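Long-range contacts in Wss1p (Saccharomyces cerevisiae FostersO, PDB 5XBN), which is a zinc-dependent metalloendopeptidase that acts on DNA-binding proteins and takes part in the repair of toxic DNA-protein cross-links: residues V55-K60 against I137-V142; T67-F72 against I90-R95. All coordinates share one frame; numbering follows the deposited sequence.

Interaction 1 (V55-K60 against I137-V142); sequences VSYLMK and IGRQWV
Tyr57 and Arg139 meet at the edge of the tyrosine ring: Arg139 NH2 lies near the ring plane, 3.8 Å from Tyr57 CE1, and the ring and guanidinium planes are 65° apart. Neither ring face is covered by the guanidinium, so the geometry does not describe a cation-pi stack. The charge finds its partner in Glu61, one turn beyond Tyr57 on helix 56-62, through a salt bridge from NH2. The aliphatic part of Arg139 does separate work: its CG, anti to the backbone N (chi1 177°), is carried out to 3.6 Å from Leu58 CD1, the two side chains sliding past each other in opposite directions.

The third flat group, the Gln140 carboxamide, sets its oxygen against Leu58, with OE1 3.5 Å from Leu58 CB and 3.6 Å from Leu58 CD2. No direct hydrogen bond joins 55-60 to 137-142. A single water bridges these two segments instead, accepting from Leu58 N at 2.8 Å and donating to Gln140 OE1 at 2.8 Å, and so serves an amide in the first turn of helix 56-62. Gln140 NE2 is engaged by Lys54 O and Glu144 OE2, which together with the water hold both ends of the buried amide.

The short helical segments run at 129°, their axes 9.9 Å apart at closest approach. Leu58 also touches Leu136 and Ile143 of helix 127-145, while Leu114 of helix 106-118, the helix carrying the zinc ligands His115 and His119, packs on both Leu58 and Gln140.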
loop_
_atom_site.group_PDB
_atom_site.type_symbol
_atom_site.label_atom_id
_atom_site.label_comp_id
_atom_site.label_asym_id
_atom_site.label_seq_id
_atom_site.Cartn_x
_atom_site.Cartn_y
_atom_site.Cartn_z
ATOM N N VAL A 55 -6.180 1.159 -5.352
ATOM C CA VAL A 55 -5.835 2.582 -5.138
ATOM C C VAL A 55 -5.562 3.374 -6.405
ATOM O O VAL A 55 -5.128 4.521 -6.334
ATOM C CB VAL A 55 -4.582 2.780 -4.248
ATOM C CG1 VAL A 55 -4.860 2.322 -2.881
ATOM C CG2 VAL A 55 -3.334 2.111 -4.835
ATOM N N SER A 56 -5.824 2.782 -7.560
ATOM C CA SER A 56 -5.440 3.422 -8.817
ATOM C C SER A 56 -6.170 4.747 -9.047
ATOM O O SER A 56 -5.581 5.763 -9.464
ATOM C CB SER A 56 -5.691 2.459 -9.988
ATOM O OG SER A 56 -7.062 2.112 -10.085
ATOM N N TYR A 57 -7.460 4.753 -8.751
ATOM C CA TYR A 57 -8.270 5.936 -9.013
ATOM C C TYR A 57 -7.853 7.089 -8.101
ATOM O O TYR A 57 -7.754 8.241 -8.540
ATOM C CB TYR A 57 -9.751 5.596 -8.810
ATOM C CG TYR A 57 -10.714 6.602 -9.408
ATOM C CD1 TYR A 57 -11.137 7.704 -8.677
ATOM C CD2 TYR A 57 -11.213 6.436 -10.697
ATOM C CE1 TYR A 57 -12.033 8.621 -9.209
ATOM C CE2 TYR A 57 -12.117 7.351 -11.239
ATOM C CZ TYR A 57 -12.517 8.440 -10.487
ATOM O OH TYR A 57 -13.412 9.359 -11.001
ATOM N N LEU A 58 -7.615 6.765 -6.833
ATOM C CA LEU A 58 -7.208 7.753 -5.830
ATOM C C LEU A 58 -5.859 8.353 -6.216
ATOM O O LEU A 58 -5.652 9.562 -6.133
ATOM C CB LEU A 58 -7.137 7.105 -4.438
ATOM C CG LEU A 58 -6.803 8.008 -3.240
ATOM C CD1 LEU A 58 -7.941 8.959 -2.946
ATOM C CD2 LEU A 58 -6.478 7.180 -2.018
HETATM N N MSE A 59 -4.938 7.503 -6.655
HETATM C CA MSE A 59 -3.647 8.008 -7.085
HETATM C C MSE A 59 -3.799 8.921 -8.302
HETATM O O MSE A 59 -3.119 9.940 -8.387
HETATM C CB MSE A 59 -2.684 6.857 -7.380
HETATM C CG MSE A 59 -2.261 6.136 -6.102
HETATM SE SE MSE A 59 -0.962 4.712 -6.412
HETATM C CE MSE A 59 0.576 5.792 -6.969
ATOM N N LYS A 60 -4.689 8.581 -9.231
ATOM C CA LYS A 60 -4.900 9.465 -10.382
ATOM C C LYS A 60 -5.426 10.830 -9.926
ATOM O O LYS A 60 -4.936 11.882 -10.384
ATOM C CB LYS A 60 -5.854 8.843 -11.399
ATOM C CG LYS A 60 -6.129 9.770 -12.582
ATOM C CD LYS A 60 -6.912 9.085 -13.679
ATOM C CE LYS A 60 -6.532 9.647 -15.044
ATOM N NZ LYS A 60 -5.079 9.453 -15.334
ATOM N N ILE A 137 -8.278 8.343 3.274
ATOM C CA ILE A 137 -9.022 7.211 3.821
ATOM C C ILE A 137 -10.502 7.365 3.509
ATOM O O ILE A 137 -11.150 6.416 3.070
ATOM C CB ILE A 137 -8.811 7.087 5.344
ATOM C CG1 ILE A 137 -7.391 6.592 5.618
ATOM C CG2 ILE A 137 -9.848 6.139 5.990
ATOM C CD1 ILE A 137 -6.974 6.722 7.075
ATOM N N GLY A 138 -11.023 8.568 3.710
ATOM C CA GLY A 138 -12.423 8.841 3.426
ATOM C C GLY A 138 -12.769 8.643 1.963
ATOM O O GLY A 138 -13.767 7.996 1.611
ATOM N N ARG A 139 -11.923 9.186 1.099
ATOM C CA ARG A 139 -12.177 9.148 -0.326
ATOM C C ARG A 139 -12.025 7.734 -0.876
ATOM O O ARG A 139 -12.806 7.319 -1.732
ATOM C CB ARG A 139 -11.233 10.107 -1.040
ATOM C CG ARG A 139 -11.359 10.107 -2.529
ATOM C CD ARG A 139 -12.762 10.426 -2.975
ATOM N NE ARG A 139 -12.803 10.511 -4.424
ATOM C CZ ARG A 139 -13.907 10.412 -5.146
ATOM N NH1 ARG A 139 -15.078 10.232 -4.547
ATOM N NH2 ARG A 139 -13.833 10.484 -6.468
ATOM N N GLN A 140 -11.041 6.993 -0.372
ATOM C CA GLN A 140 -10.802 5.639 -0.874
ATOM C C GLN A 140 -12.032 4.763 -0.643
ATOM O O GLN A 140 -12.388 3.938 -1.491
ATOM C CB GLN A 140 -9.573 5.009 -0.218
ATOM C CG GLN A 140 -9.328 3.559 -0.650
ATOM C CD GLN A 140 -9.026 3.416 -2.141
ATOM O OE1 GLN A 140 -8.629 4.376 -2.812
ATOM N NE2 GLN A 140 -9.213 2.206 -2.664
ATOM N N TRP A 141 -12.692 4.940 0.498
ATOM C CA TRP A 141 -13.899 4.157 0.767
ATOM C C TRP A 141 -14.965 4.410 -0.281
ATOM O O TRP A 141 -15.582 3.468 -0.782
ATOM C CB TRP A 141 -14.484 4.472 2.145
ATOM C CG TRP A 141 -15.870 3.869 2.325
ATOM C CD1 TRP A 141 -17.073 4.475 2.084
ATOM C CD2 TRP A 141 -16.172 2.542 2.756
ATOM N NE1 TRP A 141 -18.106 3.605 2.349
ATOM C CE2 TRP A 141 -17.580 2.414 2.768
ATOM C CE3 TRP A 141 -15.391 1.455 3.149
ATOM C CZ2 TRP A 141 -18.219 1.236 3.147
ATOM C CZ3 TRP A 141 -16.032 0.279 3.530
ATOM C CH2 TRP A 141 -17.433 0.185 3.529
ATOM N N VAL A 142 -15.200 5.683 -0.592
ATOM C CA VAL A 142 -16.232 6.057 -1.553
ATOM C C VAL A 142 -15.891 5.518 -2.928
ATOM O O VAL A 142 -16.762 5.048 -3.653
ATOM C CB VAL A 142 -16.414 7.595 -1.647
ATOM C CG1 VAL A 142 -17.389 7.962 -2.762
ATOM C CG2 VAL A 142 -16.876 8.165 -0.309
HETATM O O HOH W 1 -8.632 4.406 -5.636
#

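Interaction 2 (T67-F72 against I90-R95)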
loop_
_atom_site.group_PDB
_atom_site.type_symbol
_atom_site.label_atom_id
_atom_site.label_comp_id
_atom_site.label_asym_id
_atom_site.label_seq_id
_atom_site.Cartn_x
_atom_site.Cartn_y
_atom_site.Cartn_z
ATOM N N THR A 67 7.214 4.251 -7.958
ATOM C CA THR A 67 7.994 3.446 -8.885
ATOM C C THR A 67 7.888 1.975 -8.501
ATOM O O THR A 67 7.454 1.155 -9.306
ATOM C CB THR A 67 9.461 3.895 -8.939
ATOM O OG1 THR A 67 9.505 5.274 -9.354
ATOM C CG2 THR A 67 10.238 3.051 -9.933
ATOM N N ASN A 68 8.258 1.655 -7.263
ATOM C CA ASN A 68 8.178 0.286 -6.752
ATOM C C ASN A 68 7.245 0.168 -5.563
ATOM O O ASN A 68 7.384 0.926 -4.607
ATOM C CB ASN A 68 9.556 -0.218 -6.304
ATOM C CG ASN A 68 10.541 -0.305 -7.444
ATOM O OD1 ASN A 68 10.420 -1.166 -8.306
ATOM N ND2 ASN A 68 11.528 0.583 -7.446
ATOM N N LEU A 69 6.329 -0.794 -5.614
ATOM C CA LEU A 69 5.517 -1.152 -4.451
ATOM C C LEU A 69 5.874 -2.578 -4.078
ATOM O O LEU A 69 5.610 -3.491 -4.845
ATOM C CB LEU A 69 4.019 -1.043 -4.760
ATOM C CG LEU A 69 3.092 -1.543 -3.645
ATOM C CD1 LEU A 69 3.310 -0.749 -2.381
ATOM C CD2 LEU A 69 1.632 -1.478 -4.103
ATOM N N VAL A 70 6.463 -2.779 -2.906
ATOM C CA VAL A 70 7.017 -4.088 -2.597
ATOM C C VAL A 70 6.653 -4.553 -1.190
ATOM O O VAL A 70 6.336 -3.749 -0.314
ATOM C CB VAL A 70 8.565 -4.084 -2.752
ATOM C CG1 VAL A 70 8.991 -3.688 -4.180
ATOM C CG2 VAL A 70 9.190 -3.157 -1.755
ATOM N N GLU A 71 6.696 -5.870 -0.986
ATOM C CA GLU A 71 6.493 -6.467 0.331
ATOM C C GLU A 71 7.785 -6.434 1.142
ATOM O O GLU A 71 8.864 -6.633 0.583
ATOM C CB GLU A 71 6.038 -7.915 0.193
ATOM C CG GLU A 71 5.911 -8.634 1.526
ATOM C CD GLU A 71 5.573 -10.097 1.369
ATOM O OE1 GLU A 71 5.764 -10.647 0.265
ATOM O OE2 GLU A 71 5.112 -10.685 2.368
ATOM N N PHE A 72 7.693 -6.197 2.446
ATOM C CA PHE A 72 8.832 -6.475 3.323
ATOM C C PHE A 72 8.280 -7.101 4.598
ATOM O O PHE A 72 7.062 -7.224 4.744
ATOM C CB PHE A 72 9.722 -5.208 3.520
ATOM C CG PHE A 72 9.165 -4.126 4.433
ATOM C CD1 PHE A 72 10.025 -3.260 5.111
ATOM C CD2 PHE A 72 7.809 -3.998 4.653
ATOM C CE1 PHE A 72 9.522 -2.242 5.932
ATOM C CE2 PHE A 72 7.307 -3.012 5.492
ATOM C CZ PHE A 72 8.160 -2.132 6.122
ATOM N N ILE A 90 7.644 2.168 -2.040
ATOM C CA ILE A 90 6.817 1.992 -0.862
ATOM C C ILE A 90 6.882 0.534 -0.491
ATOM O O ILE A 90 6.696 -0.323 -1.351
ATOM C CB ILE A 90 5.361 2.428 -1.095
ATOM C CG1 ILE A 90 5.296 3.954 -1.087
ATOM C CG2 ILE A 90 4.464 1.902 0.025
ATOM C CD1 ILE A 90 3.914 4.495 -1.395
HETATM N N MSE A 91 7.228 0.265 0.767
HETATM C CA MSE A 91 7.253 -1.099 1.286
HETATM C C MSE A 91 6.040 -1.331 2.172
HETATM O O MSE A 91 5.669 -0.471 2.962
HETATM C CB MSE A 91 8.565 -1.363 2.045
HETATM C CG MSE A 91 9.759 -1.262 1.119
HETATM SE SE MSE A 91 11.579 -1.389 1.852
HETATM C CE MSE A 91 11.670 0.338 2.681
ATOM N N LEU A 92 5.406 -2.488 2.010
ATOM C CA LEU A 92 4.247 -2.861 2.815
ATOM C C LEU A 92 4.466 -4.207 3.472
ATOM O O LEU A 92 4.859 -5.153 2.806
ATOM C CB LEU A 92 2.982 -2.951 1.955
ATOM C CG LEU A 92 2.398 -1.717 1.254
ATOM C CD1 LEU A 92 1.162 -2.145 0.440
ATOM C CD2 LEU A 92 2.047 -0.662 2.278
ATOM N N ARG A 93 4.180 -4.296 4.764
ATOM C CA ARG A 93 4.074 -5.590 5.432
ATOM C C ARG A 93 2.748 -6.225 5.046
ATOM O O ARG A 93 1.699 -5.609 5.225
ATOM C CB ARG A 93 4.163 -5.439 6.950
ATOM C CG ARG A 93 4.060 -6.780 7.680
ATOM C CD ARG A 93 3.898 -6.574 9.184
ATOM N NE ARG A 93 5.110 -6.076 9.835
ATOM C CZ ARG A 93 6.114 -6.845 10.242
ATOM N NH1 ARG A 93 6.065 -8.158 10.057
ATOM N NH2 ARG A 93 7.165 -6.305 10.839
ATOM N N LEU A 94 2.798 -7.439 4.500
ATOM C CA LEU A 94 1.592 -8.155 4.080
ATOM C C LEU A 94 1.204 -9.256 5.060
ATOM O O LEU A 94 0.072 -9.726 5.060
ATOM C CB LEU A 94 1.791 -8.788 2.701
ATOM C CG LEU A 94 2.124 -7.882 1.520
ATOM C CD1 LEU A 94 2.224 -8.727 0.264
ATOM C CD2 LEU A 94 1.081 -6.784 1.349
ATOM N N ARG A 95 2.159 -9.662 5.886
ATOM C CA ARG A 95 2.002 -10.849 6.722
ATOM C C ARG A 95 2.030 -10.533 8.213
ATOM O O ARG A 95 2.734 -9.622 8.640
ATOM C CB ARG A 95 3.107 -11.851 6.387
ATOM C CG ARG A 95 3.072 -12.347 4.960
ATOM C CD ARG A 95 4.383 -13.011 4.595
ATOM N NE ARG A 95 4.428 -13.338 3.179
ATOM C CZ ARG A 95 3.975 -14.478 2.668
ATOM N NH1 ARG A 95 3.452 -15.402 3.471
ATOM N NH2 ARG A 95 4.045 -14.690 1.360
HETATM O O HOH W 2 5.021 -9.186 4.645
HETATM O O HOH W 3 5.585 -13.332 -0.355
#
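Asn68 O accepts from Ile90 N, the first of four backbone hydrogen bonds that join two parallel strands. Val70 follows in both directions, its N donating to Ile90 O and its O accepting from Leu92 N at 2.8 Å. In the fourth, Phe72 N donates to Leu92 O at 3.0 Å.

On one face of the sheet, Met91 CB sits over the centre of the Phe72 ring, 3.7 Å from its centroid and 10° off the normal, a CH-pi contact. The selenium of this selenomethionine is oblique to the same ring, and Arg93 N meets the ring edge in plane. Phe72 CG lies between its own N and carbonyl carbon (chi1 74°), a rotation that brings it within 3.7 Å of Met91 CB. Val70 CG2 presses tightly on Met91 CG at 3.5 Å.

On the other face, Leu69 CD1 packs 3.8 Å from both Ile90 CG2 and Leu92 CD1. Glu71 reaches Arg95 NE there through the syn lone pair of OE2, 2.9 Å away, in a salt bridge with the carboxylate and guanidinium planes 14° apart, nearly coplanar. One water ties Glu71 OE2 to Phe72 O and Leu94 N; another links Glu71 OE1 to Arg95 NH2.

Further out, Leu35 N binds Glu71 OE1, and Pro39 O and Glu100 O hold Arg95 NH1. Helices 41-54 and 106-118 pack against Leu69, and Ile90 touches Glu116, the probable active-site residue. These paired strands form the centre of a mixed sheet beside the HExxH helix, as in zincin-like peptidases of clan MA, to which the WLM domain belongs.

How the interactions relate
From the N terminus the chain lays down strand 29-33 and helix 41-54 before helix 56-62 supplies the first half of interaction 1. Strand 66-72 follows directly and opens interaction 2, which closes a short loop at 90-95 once the chain has passed through strand 81-84. Helix 106-118, with its zinc-binding histidines, comes next, and helix 127-145 finally closes interaction 1. The smaller loop therefore lies wholly within the larger one. Interactions 1 and 2 do not touch: the centres of interactions 1 and 2 are about 18 Å apart and their nearest atoms about 6 Å apart. Interaction 2 joins the middle strands of the sheet, interaction 1 joins two helices, and helix 106-118 packs against both.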